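Side-chain contacts in sefir domain protein (PDB 5Y8E), which probably serves as a bacterial signalling module that acts by associating with other SEFIR domains: residues V4-S9 against D21-L26; E33-R38 against K56-V61; D46-M51 against P89-N94; K96-I101 against E144-K149. All coordinates share one frame; numbering follows the deposited sequence.

Contact 1: V4-S9 against D21-L26; sequences VFISYS and DLANKL
I6 on strand 3-7 carries the apolar contact, and its CD1 is the atom that reaches A23 and L26 on helix 13-29. The methyl lies 4.0 Å from A23 CB and is about as near to A23 CA, so it rests on the short alanine where the helix backbone comes close. On the other partner the touch is looser, I6 CD1 to L26 CD1 at 4.3 Å. CG1 is anti to the carbonyl carbon (chi1 -57°) and CD1 continues the extended line (chi2 -179°), which puts the tip of the chain, rather than CG2, against the helix. Nothing polar joins these segments. The hydroxyls of the strand and the loop after it are bonded to other parts of the domain: S7 OG to Y69 OH, Y8 OH to D37 OD1 and S9 OG to D68 OD2. The contact belongs to the beta-alpha-beta crossover of strand 3-7, helix 13-29 and strand 33-35, the helix lying over the two parallel strands it connects. V34 on strand 33-35 touches I6, A23 and L26, I64 on strand 60-65 meets I6, and helix 131-143 flanks L26 through I142 and Y135.

Contact 2: E33-R38 against K56-V61; sequences EVILDR and KIADKV
I35 on strand 33-35 reaches I57 and A58, at the end of helix 47-57, with a single methyl group, CD1. At its root, I35 CB lies beside the F5 ring of the neighbouring strand 3-7. From there the side chain forks. The CG2 branch, anti to the backbone N, turns to the aromatic side, where I35 CG2 comes within 3.7 Å of F50 CZ on helix 47-57; it is also close to the F5 ring. The CG1 branch stands beside the backbone N (chi1 -55°) and serves as the arm that carries CD1 outward. The extended second torsion (169°) then sets I35 CD1 3.9 Å from I57 CG1, with I57 CD1 scarcely farther away. A58 CB closes in more loosely, 4.5 Å from I35 CD1. The two isoleucines cross obliquely. I57 holds CG1 between its backbone N and carbonyl carbon (chi1 67°), and this brings the end of a side chain that does not start out toward the strand up against it. A58 is where the chain leaves the helix, before strand 60-65 begins. With only carbon atoms meeting, the contact has no directional bond to fix its register; it depends on dispersion and on removing aliphatic surface from water, an incomplete gain, since I35 stays partly exposed and I57 exposed, while A58 is buried.

Contact 3: D46-M51 against P89-N94; sequences DRFEFM and PNIYNN
M51 on helix 47-57 and I91 on the short helix 89-93 are the residues whose CA atoms come nearest, M51 CA and I91 CA being 9.3 Å apart, a gap bridged by side chains. From the second helix the bridging atom is I91 CD1, on a CG1 branch that stands anti to the carbonyl carbon with an extended second torsion (168°). The methyl end of the methionine meets it, M51 CE lying 3.6 Å from I91 CD1. The methionine runs straight through its first two torsions and bends only at chi3 (45°), which turns CE toward the isoleucine tip; the two side chains cross at a slant. F48, one helical turn before M51, adds two ring atoms: F48 CE1 lies 3.8 Å from I91 CD1, and CZ is almost as near. The methyl approaches the ring obliquely, while the two side chains run past each other in opposite directions. Both helices pack on the same face of the central sheet, in an arrangement consistent with the flavodoxin-like fold of the related TIR domains: F5 of strand 3-7 touches M51, and Y92 stacks on F100 of strand 100-108. E52 and I55 of helix 47-57 also touch I91, while V80 touches F48. Helix 89-93 is finished by N94, whose ND2 donates to N90 O over 2.9 Å in a fairly straight bond (163°). The same oxygen accepts N94 N, and the two donors reach it from opposite faces of the carbonyl plane.

Contact 4: K96-I101 against E144-K149; sequences KQEKFI and EEPLLK
E98 meets P146 and L147 where the 3-10 turn 97-99, leading into strand 100-108, lies against a type I beta turn, E145 to L148, in the tail that follows helix 131-143. The sheet-and-helix fold of the domain is thus touched at its surface by the chain beyond its last helix. E98 meets the tail mainly with its aliphatic CB and CG. Its chain bends at chi2 (77°), folding the carboxylate back and presenting CB and CG to the tail. P146 and E98 pass alongside each other in opposite directions, P146 CG being 3.9 Å from E98 CB. L147 instead crosses the glutamate at a slant, its CD1 lying 3.6 Å from E98 CG. That one leucine methyl sits against the bend of the glutamate, near CB, CG, CD and OE1, while the proline CG touches CB and CG. L147 is held with both torsions away from the staggered positions (chi1 -101°, chi2 16°), which suggests either some strain or a loosely defined side chain at this exposed site. All four touching residues remain exposed, so this is packing at the surface and not in the core. Nearby, polar bonds tie both segments to the end of helix 47-57 and the start of strand 60-65: K99 NZ reaches the carbonyl oxygens of I55 and A58, and E144 O accepts from K60 NZ. At the outer border the aliphatic run of K96 lies by the second leucine branch, K96 CD being 4.3 Å from L147 CD2.

From the N terminus, contact 1 closes the first loop, bringing strand 3-7 and helix 13-29 together before contact 2 opens at strand 33-35. Contact 2 returns the end of helix 47-57 to that strand, and contact 3 opens inside its span and ends beyond it, so the two cross; D37 packs on F50 between them. Contact 4 follows in series, joining the entry to strand 100-108 with the C-terminal tail. None nests within another. Contacts 1, 2 and 4 meet on one sheet, V4 N bonding E33 O and V61 N bonding K99 O. F5 against F50 joins contact 1 to contact 3, and helix 89-93 of contact 3 leads along the chain into strand 100-108 of contact 4.

Contact 1: V4-S9 against D21-L26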
# COMPACT_ATOMS: atom_id res chain seq x y z
N VAL A 4 9.55 0.43 -3.64
CA VAL A 4 8.24 0.54 -3.01
C VAL A 4 7.09 0.41 -4.02
O VAL A 4 6.99 1.23 -4.95
CB VAL A 4 8.12 1.90 -2.27
CG1 VAL A 4 6.75 2.06 -1.65
CG2 VAL A 4 9.22 2.03 -1.22
N PHE A 5 6.24 -0.60 -3.86
CA PHE A 5 5.05 -0.76 -4.71
C PHE A 5 3.85 -0.10 -4.04
O PHE A 5 3.68 -0.21 -2.82
CB PHE A 5 4.77 -2.26 -4.96
CG PHE A 5 3.45 -2.54 -5.63
CD1 PHE A 5 3.14 -1.97 -6.86
CD2 PHE A 5 2.52 -3.39 -5.04
CE1 PHE A 5 1.92 -2.23 -7.48
CE2 PHE A 5 1.30 -3.65 -5.64
CZ PHE A 5 1.00 -3.07 -6.88
N ILE A 6 3.03 0.61 -4.82
CA ILE A 6 1.83 1.22 -4.28
C ILE A 6 0.60 0.48 -4.80
O ILE A 6 0.31 0.50 -6.00
CB ILE A 6 1.75 2.73 -4.61
CG1 ILE A 6 2.98 3.45 -4.08
CG2 ILE A 6 0.45 3.33 -4.06
CD1 ILE A 6 2.99 4.98 -4.35
N SER A 7 -0.09 -0.18 -3.88
CA SER A 7 -1.34 -0.87 -4.19
C SER A 7 -2.49 0.07 -3.86
O SER A 7 -2.60 0.55 -2.73
CB SER A 7 -1.44 -2.16 -3.38
OG SER A 7 -2.66 -2.85 -3.63
N TYR A 8 -3.33 0.35 -4.85
CA TYR A 8 -4.44 1.28 -4.64
C TYR A 8 -5.57 1.01 -5.61
O TYR A 8 -5.41 0.27 -6.58
CB TYR A 8 -3.97 2.74 -4.75
CG TYR A 8 -3.60 3.20 -6.16
CD1 TYR A 8 -2.46 2.72 -6.78
CD2 TYR A 8 -4.37 4.15 -6.83
CE1 TYR A 8 -2.10 3.14 -8.05
CE2 TYR A 8 -4.01 4.59 -8.10
CZ TYR A 8 -2.88 4.07 -8.70
OH TYR A 8 -2.50 4.47 -9.96
N SER A 9 -6.73 1.58 -5.32
CA SER A 9 -7.88 1.44 -6.22
C SER A 9 -8.07 2.75 -6.96
O SER A 9 -7.79 3.82 -6.42
CB SER A 9 -9.13 1.10 -5.42
OG SER A 9 -10.26 1.04 -6.27
N ASP A 21 0.80 11.98 -6.90
CA ASP A 21 1.57 13.00 -6.20
C ASP A 21 2.46 12.36 -5.13
O ASP A 21 3.61 12.77 -4.94
CB ASP A 21 0.65 14.03 -5.53
CG ASP A 21 -0.02 14.97 -6.52
OD1 ASP A 21 0.38 15.02 -7.70
OD2 ASP A 21 -0.97 15.67 -6.10
N LEU A 22 1.93 11.36 -4.44
CA LEU A 22 2.68 10.65 -3.40
C LEU A 22 3.85 9.88 -4.00
O LEU A 22 4.96 9.90 -3.48
CB LEU A 22 1.77 9.69 -2.62
CG LEU A 22 2.48 9.02 -1.44
CD1 LEU A 22 2.83 10.07 -0.39
CD2 LEU A 22 1.62 7.92 -0.87
N ALA A 23 3.61 9.22 -5.12
CA ALA A 23 4.65 8.48 -5.79
C ALA A 23 5.83 9.39 -6.20
O ALA A 23 6.96 9.11 -6.01
CB ALA A 23 4.07 7.80 -7.01
N ASN A 24 5.46 10.54 -6.75
CA ASN A 24 6.47 11.48 -7.20
C ASN A 24 7.24 11.98 -6.00
O ASN A 24 8.40 12.10 -6.04
CB ASN A 24 5.88 12.61 -8.00
CG ASN A 24 5.76 12.28 -9.47
OD1 ASN A 24 6.70 12.01 -10.10
ND2 ASN A 24 4.60 12.26 -9.95
N LYS A 25 6.53 12.28 -4.96
CA LYS A 25 7.14 12.85 -3.77
C LYS A 25 8.15 11.89 -3.15
O LYS A 25 9.22 12.25 -2.78
CB LYS A 25 6.06 13.23 -2.77
CG LYS A 25 6.59 13.96 -1.55
CD LYS A 25 5.49 14.49 -0.68
CE LYS A 25 5.98 15.24 0.53
NZ LYS A 25 4.92 15.60 1.48
N LEU A 26 7.73 10.63 -3.06
CA LEU A 26 8.59 9.60 -2.52
C LEU A 26 9.90 9.47 -3.29
O LEU A 26 10.91 9.29 -2.70
CB LEU A 26 7.89 8.24 -2.49
CG LEU A 26 6.81 8.03 -1.45
CD1 LEU A 26 5.94 6.81 -1.74
CD2 LEU A 26 7.34 8.03 -0.09

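Contact 2: E33-R38 against K56-V61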
# COMPACT_ATOMS: atom_id res chain seq x y z
N GLU A 33 12.74 3.99 -4.90
CA GLU A 33 12.21 3.67 -6.21
C GLU A 33 10.76 3.26 -6.04
O GLU A 33 10.46 2.43 -5.18
CB GLU A 33 13.00 2.52 -6.84
CG GLU A 33 14.46 2.85 -7.11
CD GLU A 33 14.62 3.87 -8.22
OE1 GLU A 33 13.65 4.10 -8.98
OE2 GLU A 33 15.72 4.43 -8.35
N VAL A 34 9.87 3.85 -6.83
CA VAL A 34 8.45 3.53 -6.70
C VAL A 34 7.97 2.74 -7.91
O VAL A 34 8.23 3.12 -9.06
CB VAL A 34 7.56 4.78 -6.47
CG1 VAL A 34 6.08 4.42 -6.51
CG2 VAL A 34 7.90 5.43 -5.14
N ILE A 35 7.29 1.63 -7.64
CA ILE A 35 6.62 0.85 -8.66
C ILE A 35 5.15 1.27 -8.73
O ILE A 35 4.37 1.00 -7.81
CB ILE A 35 6.70 -0.67 -8.36
CG1 ILE A 35 8.16 -1.10 -8.18
CG2 ILE A 35 6.03 -1.47 -9.47
CD1 ILE A 35 8.35 -2.52 -7.62
N LEU A 36 4.78 1.93 -9.82
CA LEU A 36 3.44 2.49 -9.98
C LEU A 36 2.83 2.04 -11.31
O LEU A 36 3.48 2.16 -12.36
CB LEU A 36 3.48 4.02 -9.92
CG LEU A 36 2.13 4.75 -9.96
CD1 LEU A 36 1.29 4.40 -8.72
CD2 LEU A 36 2.34 6.26 -10.08
N ASP A 37 1.60 1.55 -11.27
CA ASP A 37 0.93 1.03 -12.47
C ASP A 37 0.95 1.98 -13.67
O ASP A 37 1.21 1.57 -14.80
CB ASP A 37 -0.50 0.57 -12.14
CG ASP A 37 -1.37 1.68 -11.53
OD1 ASP A 37 -0.88 2.80 -11.26
OD2 ASP A 37 -2.57 1.41 -11.29
N ARG A 38 0.70 3.26 -13.42
CA ARG A 38 0.59 4.20 -14.53
C ARG A 38 1.91 4.50 -15.23
O ARG A 38 1.93 4.78 -16.43
CB ARG A 38 -0.13 5.46 -14.08
CG ARG A 38 -1.52 5.13 -13.58
CD ARG A 38 -2.17 6.33 -12.96
NE ARG A 38 -2.41 7.38 -13.94
CZ ARG A 38 -2.75 8.62 -13.60
NH1 ARG A 38 -2.87 8.93 -12.32
NH2 ARG A 38 -2.95 9.54 -14.54
N LYS A 56 5.83 -9.14 -4.96
CA LYS A 56 6.95 -10.07 -4.80
C LYS A 56 8.30 -9.36 -4.86
O LYS A 56 9.20 -9.66 -4.06
CB LYS A 56 6.88 -11.17 -5.86
CG LYS A 56 8.02 -12.16 -5.76
CD LYS A 56 8.02 -13.15 -6.90
CE LYS A 56 9.16 -14.14 -6.76
NZ LYS A 56 8.95 -15.03 -5.58
N ILE A 57 8.45 -8.43 -5.80
CA ILE A 57 9.74 -7.76 -5.99
C ILE A 57 9.96 -6.52 -5.14
O ILE A 57 11.09 -6.04 -5.02
CB ILE A 57 10.01 -7.43 -7.47
CG1 ILE A 57 9.03 -6.37 -7.99
CG2 ILE A 57 9.98 -8.70 -8.32
CD1 ILE A 57 9.31 -5.91 -9.42
N ALA A 58 8.90 -5.99 -4.54
CA ALA A 58 9.04 -4.80 -3.69
C ALA A 58 9.66 -5.12 -2.33
O ALA A 58 9.46 -6.21 -1.79
CB ALA A 58 7.70 -4.15 -3.48
N ASP A 59 10.38 -4.16 -1.78
CA ASP A 59 10.81 -4.24 -0.38
C ASP A 59 9.64 -3.87 0.53
O ASP A 59 9.43 -4.48 1.58
CB ASP A 59 11.99 -3.30 -0.13
CG ASP A 59 13.19 -3.62 -0.99
OD1 ASP A 59 13.68 -4.78 -0.93
OD2 ASP A 59 13.64 -2.73 -1.72
N LYS A 60 8.88 -2.86 0.11
CA LYS A 60 7.74 -2.40 0.89
C LYS A 60 6.54 -2.25 -0.03
O LYS A 60 6.69 -1.91 -1.20
CB LYS A 60 8.05 -1.06 1.58
CG LYS A 60 9.15 -1.12 2.65
CD LYS A 60 8.71 -1.95 3.86
CE LYS A 60 9.62 -1.72 5.08
NZ LYS A 60 11.01 -2.13 4.81
N VAL A 61 5.35 -2.50 0.51
CA VAL A 61 4.12 -2.35 -0.26
C VAL A 61 3.21 -1.38 0.48
O VAL A 61 2.75 -1.67 1.59
CB VAL A 61 3.39 -3.71 -0.43
CG1 VAL A 61 2.05 -3.50 -1.14
CG2 VAL A 61 4.25 -4.70 -1.20

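Contact 3: D46-M51 against P89-N94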
# COMPACT_ATOMS: atom_id res chain seq x y z
N ASP A 46 -4.40 -6.84 -16.95
CA ASP A 46 -3.11 -7.30 -16.43
C ASP A 46 -2.87 -6.79 -15.01
O ASP A 46 -1.78 -6.96 -14.46
CB ASP A 46 -1.95 -6.82 -17.32
CG ASP A 46 -1.93 -7.48 -18.67
OD1 ASP A 46 -2.33 -8.66 -18.77
OD2 ASP A 46 -1.51 -6.83 -19.65
N ARG A 47 -3.88 -6.17 -14.42
CA ARG A 47 -3.71 -5.53 -13.12
C ARG A 47 -3.40 -6.51 -11.99
O ARG A 47 -2.59 -6.21 -11.11
CB ARG A 47 -4.93 -4.68 -12.77
CG ARG A 47 -4.89 -3.33 -13.43
CD ARG A 47 -6.21 -2.63 -13.30
NE ARG A 47 -6.07 -1.23 -13.69
CZ ARG A 47 -7.08 -0.45 -14.03
NH1 ARG A 47 -8.33 -0.92 -14.03
NH2 ARG A 47 -6.85 0.81 -14.37
N PHE A 48 -4.07 -7.65 -12.01
CA PHE A 48 -3.82 -8.66 -10.98
C PHE A 48 -2.39 -9.17 -11.10
O PHE A 48 -1.68 -9.20 -10.15
CB PHE A 48 -4.81 -9.81 -11.09
CG PHE A 48 -4.64 -10.86 -10.03
CD1 PHE A 48 -5.28 -10.76 -8.84
CD2 PHE A 48 -3.85 -11.92 -10.24
CE1 PHE A 48 -5.13 -11.68 -7.88
CE2 PHE A 48 -3.72 -12.90 -9.26
CZ PHE A 48 -4.37 -12.75 -8.09
N GLU A 49 -2.00 -9.52 -12.30
CA GLU A 49 -0.65 -10.02 -12.52
C GLU A 49 0.38 -8.96 -12.11
O GLU A 49 1.36 -9.26 -11.52
CB GLU A 49 -0.43 -10.45 -13.95
CG GLU A 49 0.90 -10.96 -14.22
CD GLU A 49 1.09 -11.47 -15.67
OE1 GLU A 49 0.10 -11.64 -16.35
OE2 GLU A 49 2.23 -11.66 -16.10
N PHE A 50 0.10 -7.71 -12.43
CA PHE A 50 1.04 -6.64 -12.05
C PHE A 50 1.14 -6.51 -10.53
O PHE A 50 2.18 -6.38 -9.98
CB PHE A 50 0.63 -5.34 -12.68
CG PHE A 50 1.55 -4.22 -12.39
CD1 PHE A 50 2.76 -4.12 -13.01
CD2 PHE A 50 1.19 -3.22 -11.50
CE1 PHE A 50 3.59 -3.05 -12.72
CE2 PHE A 50 2.01 -2.17 -11.24
CZ PHE A 50 3.19 -2.09 -11.81
N MET A 51 -0.01 -6.61 -9.89
CA MET A 51 -0.07 -6.55 -8.45
C MET A 51 0.75 -7.69 -7.81
O MET A 51 1.60 -7.48 -7.02
CB MET A 51 -1.51 -6.59 -7.96
CG MET A 51 -1.72 -6.65 -6.44
SD MET A 51 -3.44 -6.82 -5.83
CE MET A 51 -4.12 -8.11 -6.93
N PRO A 89 -6.95 -11.95 0.30
CA PRO A 89 -6.46 -12.71 1.45
C PRO A 89 -5.32 -13.65 1.05
O PRO A 89 -4.34 -13.75 1.77
CB PRO A 89 -7.68 -13.53 1.87
CG PRO A 89 -8.84 -12.65 1.50
CD PRO A 89 -8.42 -12.00 0.20
N ASN A 90 -5.45 -14.30 -0.10
CA ASN A 90 -4.41 -15.23 -0.54
C ASN A 90 -3.06 -14.56 -0.78
O ASN A 90 -2.02 -15.09 -0.40
CB ASN A 90 -4.85 -15.97 -1.80
CG ASN A 90 -3.93 -17.11 -2.14
OD1 ASN A 90 -3.22 -17.07 -3.15
ND2 ASN A 90 -3.90 -18.11 -1.28
N ILE A 91 -3.08 -13.39 -1.42
CA ILE A 91 -1.85 -12.65 -1.66
C ILE A 91 -1.26 -12.17 -0.33
O ILE A 91 -0.06 -12.33 -0.09
CB ILE A 91 -2.06 -11.47 -2.62
CG1 ILE A 91 -2.35 -11.98 -4.04
CG2 ILE A 91 -0.85 -10.55 -2.64
CD1 ILE A 91 -2.84 -10.91 -4.98
N TYR A 92 -2.11 -11.61 0.52
CA TYR A 92 -1.67 -11.12 1.83
C TYR A 92 -1.04 -12.24 2.64
O TYR A 92 0.01 -12.05 3.27
CB TYR A 92 -2.87 -10.55 2.60
CG TYR A 92 -2.51 -9.91 3.92
CD1 TYR A 92 -2.04 -8.61 3.97
CD2 TYR A 92 -2.63 -10.62 5.11
CE1 TYR A 92 -1.71 -8.02 5.17
CE2 TYR A 92 -2.29 -10.04 6.32
CZ TYR A 92 -1.83 -8.73 6.34
OH TYR A 92 -1.49 -8.12 7.52
N ASN A 93 -1.68 -13.40 2.64
CA ASN A 93 -1.23 -14.52 3.46
C ASN A 93 0.11 -15.06 3.02
O ASN A 93 0.91 -15.53 3.85
CB ASN A 93 -2.27 -15.64 3.45
CG ASN A 93 -3.53 -15.30 4.23
OD1 ASN A 93 -3.51 -14.44 5.10
ND2 ASN A 93 -4.62 -15.98 3.93
N ASN A 94 0.36 -15.01 1.72
CA ASN A 94 1.60 -15.54 1.14
C ASN A 94 2.73 -14.54 1.10
O ASN A 94 3.79 -14.81 0.53
CB ASN A 94 1.34 -16.06 -0.28
CG ASN A 94 0.77 -17.46 -0.28
OD1 ASN A 94 1.50 -18.43 -0.08
ND2 ASN A 94 -0.53 -17.57 -0.50

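Contact 4: K96-I101 against E144-K149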
# COMPACT_ATOMS: atom_id res chain seq x y z
N LYS A 96 5.22 -11.87 3.40
CA LYS A 96 5.67 -11.50 4.74
C LYS A 96 4.96 -10.23 5.19
O LYS A 96 4.92 -9.24 4.45
CB LYS A 96 7.19 -11.30 4.77
CG LYS A 96 7.99 -12.57 4.58
CD LYS A 96 9.47 -12.31 4.83
CE LYS A 96 10.28 -13.60 4.81
NZ LYS A 96 10.07 -14.38 3.56
N GLN A 97 4.39 -10.28 6.40
CA GLN A 97 3.58 -9.18 6.93
C GLN A 97 4.35 -7.87 6.93
O GLN A 97 3.79 -6.80 6.66
CB GLN A 97 3.16 -9.47 8.37
CG GLN A 97 2.33 -10.73 8.56
CD GLN A 97 1.84 -10.88 9.99
OE1 GLN A 97 1.27 -9.95 10.56
NE2 GLN A 97 2.05 -12.06 10.57
N GLU A 98 5.63 -7.97 7.25
CA GLU A 98 6.51 -6.82 7.40
C GLU A 98 6.64 -6.01 6.11
O GLU A 98 7.08 -4.86 6.14
CB GLU A 98 7.89 -7.27 7.89
CG GLU A 98 7.90 -7.79 9.33
CD GLU A 98 7.36 -9.22 9.48
OE1 GLU A 98 7.11 -9.90 8.47
OE2 GLU A 98 7.20 -9.65 10.64
N LYS A 99 6.26 -6.59 4.97
CA LYS A 99 6.30 -5.83 3.72
C LYS A 99 5.25 -4.74 3.65
O LYS A 99 5.48 -3.71 3.01
CB LYS A 99 6.13 -6.74 2.50
CG LYS A 99 7.40 -7.41 2.02
CD LYS A 99 7.31 -7.70 0.52
CE LYS A 99 8.41 -8.63 0.10
NZ LYS A 99 8.43 -8.85 -1.36
N PHE A 100 4.10 -4.95 4.29
CA PHE A 100 2.97 -4.05 4.08
C PHE A 100 3.00 -2.83 4.99
O PHE A 100 3.25 -2.95 6.20
CB PHE A 100 1.64 -4.80 4.26
CG PHE A 100 1.44 -5.92 3.28
CD1 PHE A 100 1.11 -5.64 1.96
CD2 PHE A 100 1.57 -7.24 3.68
CE1 PHE A 100 0.93 -6.67 1.04
CE2 PHE A 100 1.39 -8.28 2.79
CZ PHE A 100 1.06 -8.00 1.46
N ILE A 101 2.76 -1.66 4.40
CA ILE A 101 2.53 -0.43 5.14
C ILE A 101 1.17 0.12 4.74
O ILE A 101 1.03 0.84 3.73
CB ILE A 101 3.61 0.63 4.87
CG1 ILE A 101 5.00 0.08 5.18
CG2 ILE A 101 3.34 1.92 5.68
CD1 ILE A 101 6.13 1.02 4.75
N GLU A 144 12.66 1.63 7.43
CA GLU A 144 12.83 0.69 8.54
C GLU A 144 12.98 -0.74 8.01
O GLU A 144 12.37 -1.10 7.00
CB GLU A 144 11.62 0.78 9.47
CG GLU A 144 11.71 -0.04 10.74
CD GLU A 144 10.40 -0.04 11.50
OE1 GLU A 144 9.33 -0.11 10.86
OE2 GLU A 144 10.44 0.03 12.74
N GLU A 145 13.79 -1.55 8.68
CA GLU A 145 13.93 -2.95 8.31
C GLU A 145 13.63 -3.84 9.50
O GLU A 145 14.55 -4.29 10.19
CB GLU A 145 15.34 -3.22 7.78
CG GLU A 145 15.68 -2.45 6.50
CD GLU A 145 16.96 -2.93 5.85
OE1 GLU A 145 17.04 -4.12 5.50
OE2 GLU A 145 17.89 -2.11 5.71
N PRO A 146 12.33 -4.08 9.76
CA PRO A 146 11.87 -4.81 10.95
C PRO A 146 12.28 -6.29 10.92
O PRO A 146 12.28 -6.93 11.97
CB PRO A 146 10.35 -4.67 10.89
CG PRO A 146 10.04 -4.38 9.47
CD PRO A 146 11.20 -3.60 8.94
N LEU A 147 12.61 -6.81 9.74
CA LEU A 147 13.11 -8.18 9.63
C LEU A 147 14.48 -8.33 10.31
O LEU A 147 14.88 -9.44 10.67
CB LEU A 147 13.23 -8.58 8.15
CG LEU A 147 12.16 -9.46 7.51
CD1 LEU A 147 10.88 -9.53 8.35
CD2 LEU A 147 11.85 -9.01 6.08
N LEU A 148 15.17 -7.21 10.48
CA LEU A 148 16.52 -7.18 11.05
C LEU A 148 16.53 -6.70 12.49
O LEU A 148 16.38 -5.51 12.75
CB LEU A 148 17.43 -6.27 10.23
CG LEU A 148 17.56 -6.44 8.71
CD1 LEU A 148 18.54 -5.43 8.13
CD2 LEU A 148 17.99 -7.85 8.36
N LYS A 149 16.71 -7.63 13.43
CA LYS A 149 16.92 -7.24 14.83
C LYS A 149 18.37 -7.49 15.22
O LYS A 149 18.94 -8.51 14.85
CB LYS A 149 15.99 -8.02 15.74